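Local coordinates for peptidase C51 domain-containing protein (Streptococcus mutans, PDB 3L9A), which is of unknown function; this C-terminal domain belongs to a phage-associated, CHAP-containing protein that probably cleaves peptidoglycan, at residues V34-Q48 with I74-H88. Residues are numbered along the deposited sequence; the frame is centred on the assembly and turned at random.
Sequences VSPTQKRAFWVIADQ and IVEIYQVKFEGKNVH
A parallel strand pairing at the edge, within this chain, of a five-stranded mixed sheet sets strand 40-43 against strand 81-83, Arg-40 beside Lys-81 and Ala-41 beside Phe-82, the strand axes running 16° apart. Three backbone bonds fix the register: Lys-81 N to Lys-39 O (2.9 Å), Ala-41 N to Lys-81 O (3.0 Å) and Glu-83 N to Ala-41 O (2.8 Å). On one face, Arg-40 stretches out from CG to NE, CG anti to the backbone N (chi1 177°), and its NE meets Glu-83 OE1 at 2.8 Å. The bond is nearly straight, 175°, and lies in the guanidinium plane but comes from above the carboxylate plane. Lys-81 NZ bridges to Glu-83 OE2, so this carboxylate is shared by two cations, which probably stabilises its charge. The Phe-42 ring lies against the guanidinium, Arg-40 NH2 standing over its centre. On the other face, Ala-41 CB sits over the Phe-82 ring, 3.8 Å from its centroid, a CH-pi contact. Farther along, Lys-85 lays CE across the Trp-43 six-membered ring and holds NZ 4.2 Å from that centroid, a cation-pi pair. Gln-48 NE2 donates to Asn-86 OD1 (3.0 Å), acceptor in the Gln-48 amide plane and donor in the Asn-86 carbonyl plane; Gln-48 NE2 also bonds OE1, and Asn-86 ND2 the backbone O, of Glu-76 of a neighbouring subunit. Strand 81-83 follows helix 68-78 and borders strand 40-43, whose other neighbour is strand 31-35; the tail packs beside the start of helix 46-55.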
loop_
_atom_site.group_PDB
_atom_site.type_symbol
_atom_site.label_atom_id
_atom_site.label_comp_id
_atom_site.label_asym_id
_atom_site.label_seq_id
_atom_site.Cartn_x
_atom_site.Cartn_y
_atom_site.Cartn_z
ATOM N N VAL A 34 4.522 11.217 -6.715
ATOM C CA VAL A 34 4.761 10.996 -5.295
ATOM C C VAL A 34 4.150 9.666 -4.887
ATOM O O VAL A 34 2.950 9.447 -5.064
ATOM C CB VAL A 34 4.158 12.129 -4.419
ATOM C CG1 VAL A 34 4.539 11.944 -2.954
ATOM C CG2 VAL A 34 4.605 13.513 -4.916
ATOM N N SER A 35 4.984 8.786 -4.328
ATOM C CA SER A 35 4.525 7.492 -3.858
ATOM C C SER A 35 4.794 7.336 -2.367
ATOM O O SER A 35 5.896 6.970 -1.970
ATOM C CB SER A 35 5.195 6.356 -4.631
ATOM O OG SER A 35 4.772 5.110 -4.093
ATOM N N PRO A 36 3.800 7.656 -1.527
ATOM C CA PRO A 36 4.001 7.417 -0.095
ATOM C C PRO A 36 4.363 5.970 0.241
ATOM O O PRO A 36 5.206 5.739 1.112
ATOM C CB PRO A 36 2.653 7.830 0.511
ATOM C CG PRO A 36 2.180 8.915 -0.442
ATOM C CD PRO A 36 2.520 8.332 -1.795
ATOM N N THR A 37 3.759 4.994 -0.430
ATOM C CA THR A 37 4.050 3.613 -0.084
ATOM C C THR A 37 5.521 3.274 -0.328
ATOM O O THR A 37 6.155 2.586 0.491
ATOM C CB THR A 37 3.095 2.605 -0.759
ATOM O OG1 THR A 37 3.031 2.824 -2.179
ATOM C CG2 THR A 37 1.702 2.708 -0.142
ATOM N N GLN A 38 6.093 3.799 -1.408
ATOM C CA GLN A 38 7.508 3.571 -1.698
ATOM C C GLN A 38 8.430 4.632 -1.090
ATOM O O GLN A 38 9.643 4.591 -1.299
ATOM C CB GLN A 38 7.716 3.491 -3.208
ATOM C CG GLN A 38 6.935 2.348 -3.860
ATOM C CD GLN A 38 7.444 2.007 -5.250
ATOM O OE1 GLN A 38 8.133 2.808 -5.891
ATOM N NE2 GLN A 38 7.123 0.813 -5.720
ATOM N N LYS A 39 7.860 5.572 -0.340
ATOM C CA LYS A 39 8.631 6.701 0.213
ATOM C C LYS A 39 9.535 7.353 -0.847
ATOM O O LYS A 39 10.698 7.667 -0.592
ATOM C CB LYS A 39 9.425 6.265 1.454
ATOM C CG LYS A 39 8.521 5.906 2.625
ATOM C CD LYS A 39 9.326 5.456 3.844
ATOM C CE LYS A 39 8.416 5.153 5.030
ATOM N NZ LYS A 39 9.183 4.515 6.144
ATOM N N ARG A 40 8.975 7.571 -2.034
ATOM C CA ARG A 40 9.753 8.094 -3.156
ATOM C C ARG A 40 8.929 9.061 -3.990
ATOM O O ARG A 40 7.782 8.755 -4.346
ATOM C CB ARG A 40 10.242 6.948 -4.058
ATOM C CG ARG A 40 11.011 7.421 -5.309
ATOM C CD ARG A 40 11.490 6.259 -6.163
ATOM N NE ARG A 40 12.121 6.697 -7.413
ATOM C CZ ARG A 40 11.763 6.303 -8.636
ATOM N NH1 ARG A 40 10.750 5.468 -8.822
ATOM N NH2 ARG A 40 12.425 6.769 -9.693
ATOM N N ALA A 41 9.515 10.218 -4.302
ATOM C CA ALA A 41 8.940 11.139 -5.288
ATOM C C ALA A 41 10.014 11.451 -6.308
ATOM O O ALA A 41 11.185 11.582 -5.960
ATOM C CB ALA A 41 8.461 12.425 -4.632
ATOM N N PHE A 42 9.629 11.586 -7.569
ATOM C CA PHE A 42 10.614 11.942 -8.582
ATOM C C PHE A 42 9.987 12.735 -9.712
ATOM O O PHE A 42 8.775 12.723 -9.905
ATOM C CB PHE A 42 11.405 10.710 -9.084
ATOM C CG PHE A 42 10.680 9.835 -10.073
ATOM C CD1 PHE A 42 11.087 9.803 -11.402
ATOM C CD2 PHE A 42 9.658 8.980 -9.663
ATOM C CE1 PHE A 42 10.460 8.966 -12.321
ATOM C CE2 PHE A 42 9.014 8.144 -10.582
ATOM C CZ PHE A 42 9.422 8.131 -11.911
ATOM N N TRP A 43 10.840 13.452 -10.437
ATOM C CA TRP A 43 10.440 14.284 -11.554
ATOM C C TRP A 43 10.275 13.407 -12.790
ATOM O O TRP A 43 11.238 12.842 -13.296
ATOM C CB TRP A 43 11.514 15.344 -11.749
ATOM C CG TRP A 43 11.271 16.373 -12.815
ATOM C CD1 TRP A 43 10.148 16.536 -13.596
ATOM C CD2 TRP A 43 12.179 17.413 -13.192
ATOM N NE1 TRP A 43 10.322 17.614 -14.445
ATOM C CE2 TRP A 43 11.560 18.164 -14.216
ATOM C CE3 TRP A 43 13.467 17.774 -12.764
ATOM C CZ2 TRP A 43 12.193 19.257 -14.821
ATOM C CZ3 TRP A 43 14.093 18.848 -13.367
ATOM C CH2 TRP A 43 13.457 19.577 -14.383
ATOM N N VAL A 44 9.035 13.287 -13.260
ATOM C CA VAL A 44 8.740 12.460 -14.426
ATOM C C VAL A 44 8.837 13.263 -15.710
ATOM O O VAL A 44 8.479 14.432 -15.742
ATOM C CB VAL A 44 7.332 11.782 -14.338
ATOM C CG1 VAL A 44 7.311 10.750 -13.224
ATOM C CG2 VAL A 44 6.190 12.803 -14.189
ATOM N N ILE A 45 9.304 12.623 -16.772
ATOM C CA ILE A 45 9.176 13.211 -18.103
ATOM C C ILE A 45 7.756 12.962 -18.624
ATOM O O ILE A 45 7.023 12.109 -18.094
ATOM C CB ILE A 45 10.248 12.690 -19.098
ATOM C CG1 ILE A 45 10.093 11.186 -19.368
ATOM C CG2 ILE A 45 11.654 13.049 -18.611
ATOM C CD1 ILE A 45 10.863 10.698 -20.603
ATOM N N ALA A 46 7.364 13.683 -19.670
ATOM C CA ALA A 46 5.983 13.585 -20.153
ATOM C C ALA A 46 5.570 12.154 -20.471
ATOM O O ALA A 46 4.458 11.730 -20.127
ATOM C CB ALA A 46 5.759 14.494 -21.365
ATOM N N ASP A 47 6.441 11.392 -21.124
ATOM C CA ASP A 47 6.072 10.020 -21.476
ATOM C C ASP A 47 5.828 9.162 -20.237
ATOM O O ASP A 47 4.980 8.260 -20.253
ATOM C CB ASP A 47 7.140 9.361 -22.358
ATOM C CG ASP A 47 7.094 9.823 -23.807
ATOM O OD1 ASP A 47 6.026 10.254 -24.285
ATOM O OD2 ASP A 47 8.141 9.729 -24.484
ATOM N N GLN A 48 6.589 9.414 -19.176
ATOM C CA GLN A 48 6.372 8.709 -17.912
ATOM C C GLN A 48 5.074 9.146 -17.226
ATOM O O GLN A 48 4.325 8.314 -16.718
ATOM C CB GLN A 48 7.551 8.922 -16.976
ATOM C CG GLN A 48 8.830 8.216 -17.406
ATOM C CD GLN A 48 9.982 8.552 -16.478
ATOM O OE1 GLN A 48 10.144 9.703 -16.073
ATOM N NE2 GLN A 48 10.775 7.549 -16.122
ATOM N N ILE A 74 5.010 16.970 2.546
ATOM C CA ILE A 74 5.079 15.604 2.052
ATOM C C ILE A 74 6.177 14.829 2.806
ATOM O O ILE A 74 5.980 13.673 3.193
ATOM C CB ILE A 74 5.282 15.555 0.526
ATOM C CG1 ILE A 74 4.087 16.195 -0.192
ATOM C CG2 ILE A 74 5.493 14.109 0.077
ATOM C CD1 ILE A 74 4.261 16.349 -1.685
ATOM N N VAL A 75 7.331 15.463 3.018
ATOM C CA VAL A 75 8.400 14.857 3.806
ATOM C C VAL A 75 7.923 14.550 5.237
ATOM O O VAL A 75 8.120 13.437 5.743
ATOM C CB VAL A 75 9.661 15.749 3.810
ATOM C CG1 VAL A 75 10.703 15.231 4.796
ATOM C CG2 VAL A 75 10.242 15.847 2.406
ATOM N N GLU A 76 7.269 15.520 5.871
ATOM C CA GLU A 76 6.830 15.351 7.261
ATOM C C GLU A 76 5.841 14.210 7.429
ATOM O O GLU A 76 5.956 13.393 8.352
ATOM C CB GLU A 76 6.148 16.626 7.767
ATOM C CG GLU A 76 7.074 17.796 7.969
ATOM C CD GLU A 76 6.340 19.119 8.065
ATOM O OE1 GLU A 76 5.092 19.136 8.100
ATOM O OE2 GLU A 76 7.033 20.151 8.093
ATOM N N ILE A 77 4.848 14.184 6.543
ATOM C CA ILE A 77 3.720 13.290 6.718
ATOM C C ILE A 77 4.026 11.915 6.154
ATOM O O ILE A 77 3.670 10.911 6.769
ATOM C CB ILE A 77 2.400 13.857 6.103
ATOM C CG1 ILE A 77 1.787 14.951 6.986
ATOM C CG2 ILE A 77 1.339 12.774 6.029
ATOM C CD1 ILE A 77 2.656 16.094 7.275
ATOM N N TYR A 78 4.687 11.859 5.001
ATOM C CA TYR A 78 4.883 10.614 4.266
ATOM C C TYR A 78 6.317 10.111 4.214
ATOM O O TYR A 78 6.558 9.051 3.640
ATOM C CB TYR A 78 4.254 10.700 2.856
ATOM C CG TYR A 78 2.775 11.017 2.901
ATOM C CD1 TYR A 78 1.863 10.087 3.418
ATOM C CD2 TYR A 78 2.279 12.235 2.442
ATOM C CE1 TYR A 78 0.503 10.368 3.490
ATOM C CE2 TYR A 78 0.916 12.524 2.503
ATOM C CZ TYR A 78 0.038 11.583 3.032
ATOM O OH TYR A 78 -1.303 11.885 3.092
ATOM N N GLN A 79 7.262 10.881 4.747
ATOM C CA GLN A 79 8.640 10.396 4.879
ATOM C C GLN A 79 9.264 10.112 3.504
ATOM O O GLN A 79 10.128 9.252 3.361
ATOM C CB GLN A 79 8.667 9.149 5.779
ATOM C CG GLN A 79 7.924 9.360 7.103
ATOM C CD GLN A 79 8.084 8.194 8.041
ATOM O OE1 GLN A 79 8.927 8.227 8.931
ATOM N NE2 GLN A 79 7.285 7.144 7.837
ATOM N N VAL A 80 8.831 10.874 2.504
ATOM C CA VAL A 80 9.223 10.650 1.117
ATOM C C VAL A 80 10.623 11.189 0.844
ATOM O O VAL A 80 10.945 12.310 1.254
ATOM C CB VAL A 80 8.177 11.295 0.180
ATOM C CG1 VAL A 80 8.693 11.432 -1.231
ATOM C CG2 VAL A 80 6.897 10.491 0.202
ATOM N N LYS A 81 11.425 10.391 0.136
ATOM C CA LYS A 81 12.700 10.835 -0.410
ATOM C C LYS A 81 12.478 11.366 -1.824
ATOM O O LYS A 81 12.032 10.641 -2.710
ATOM C CB LYS A 81 13.693 9.667 -0.448
ATOM C CG LYS A 81 15.048 10.069 -1.040
ATOM C CD LYS A 81 15.861 8.861 -1.485
ATOM C CE LYS A 81 16.951 9.254 -2.478
ATOM N NZ LYS A 81 17.198 8.178 -3.485
ATOM N N PHE A 82 12.796 12.640 -2.021
ATOM C CA PHE A 82 12.658 13.300 -3.320
ATOM C C PHE A 82 13.874 13.065 -4.208
ATOM O O PHE A 82 15.021 13.080 -3.736
ATOM C CB PHE A 82 12.408 14.799 -3.120
ATOM C CG PHE A 82 10.978 15.121 -2.788
ATOM C CD1 PHE A 82 10.117 15.584 -3.777
ATOM C CD2 PHE A 82 10.476 14.923 -1.506
ATOM C CE1 PHE A 82 8.786 15.857 -3.486
ATOM C CE2 PHE A 82 9.140 15.189 -1.218
ATOM C CZ PHE A 82 8.297 15.655 -2.212
ATOM N N GLU A 83 13.603 12.846 -5.495
ATOM C CA GLU A 83 14.622 12.585 -6.495
ATOM C C GLU A 83 14.360 13.415 -7.748
ATOM O O GLU A 83 13.257 13.934 -7.954
ATOM C CB GLU A 83 14.617 11.110 -6.909
ATOM C CG GLU A 83 14.810 10.136 -5.768
ATOM C CD GLU A 83 14.661 8.686 -6.198
ATOM O OE1 GLU A 83 14.295 8.427 -7.358
ATOM O OE2 GLU A 83 14.927 7.808 -5.359
ATOM N N GLY A 84 15.366 13.506 -8.611
ATOM C CA GLY A 84 15.199 14.132 -9.927
ATOM C C GLY A 84 14.718 13.128 -10.954
ATOM O O GLY A 84 14.089 12.121 -10.612
ATOM N N LYS A 85 15.010 13.402 -12.219
ATOM C CA LYS A 85 14.626 12.502 -13.305
ATOM C C LYS A 85 15.457 11.237 -13.276
ATOM O O LYS A 85 16.587 11.230 -12.778
ATOM C CB LYS A 85 14.802 13.185 -14.659
ATOM C CG LYS A 85 13.903 14.385 -14.872
ATOM C CD LYS A 85 14.144 15.027 -16.227
ATOM C CE LYS A 85 13.199 16.189 -16.439
ATOM N NZ LYS A 85 13.465 16.976 -17.674
ATOM N N ASN A 86 14.911 10.151 -13.819
ATOM C CA ASN A 86 15.674 8.908 -13.893
ATOM C C ASN A 86 15.861 8.425 -15.321
ATOM O O ASN A 86 16.353 7.320 -15.534
ATOM C CB ASN A 86 15.100 7.824 -12.962
ATOM C CG ASN A 86 13.736 7.324 -13.390
ATOM O OD1 ASN A 86 13.146 7.779 -14.370
ATOM N ND2 ASN A 86 13.225 6.360 -12.637
ATOM N N VAL A 87 15.470 9.270 -16.274
ATOM C CA VAL A 87 15.713 9.083 -17.695
ATOM C C VAL A 87 16.041 10.470 -18.260
ATOM O O VAL A 87 15.825 11.493 -17.600
ATOM C CB VAL A 87 14.486 8.492 -18.430
ATOM C CG1 VAL A 87 14.201 7.069 -17.954
ATOM C CG2 VAL A 87 13.251 9.348 -18.226
ATOM N N HIS A 88 16.533 10.516 -19.491
ATOM C CA HIS A 88 16.814 11.796 -20.139
ATOM C C HIS A 88 15.537 12.574 -20.413
ATOM O O HIS A 88 15.522 13.804 -20.337
ATOM C CB HIS A 88 17.561 11.588 -21.452
ATOM C CG HIS A 88 18.932 11.027 -21.282
ATOM N ND1 HIS A 88 19.963 11.743 -20.712
ATOM C CD2 HIS A 88 19.446 9.822 -21.613
ATOM C CE1 HIS A 88 21.053 10.997 -20.693
ATOM N NE2 HIS A 88 20.767 9.828 -21.240
ATOM O OXT HIS A 88 14.501 11.990 -20.732
HETATM O O HOH W 1 7.595 4.475 8.567
HETATM O O HOH W 2 14.605 9.361 -9.902
HETATM O O HOH W 3 12.400 10.964 -14.990
#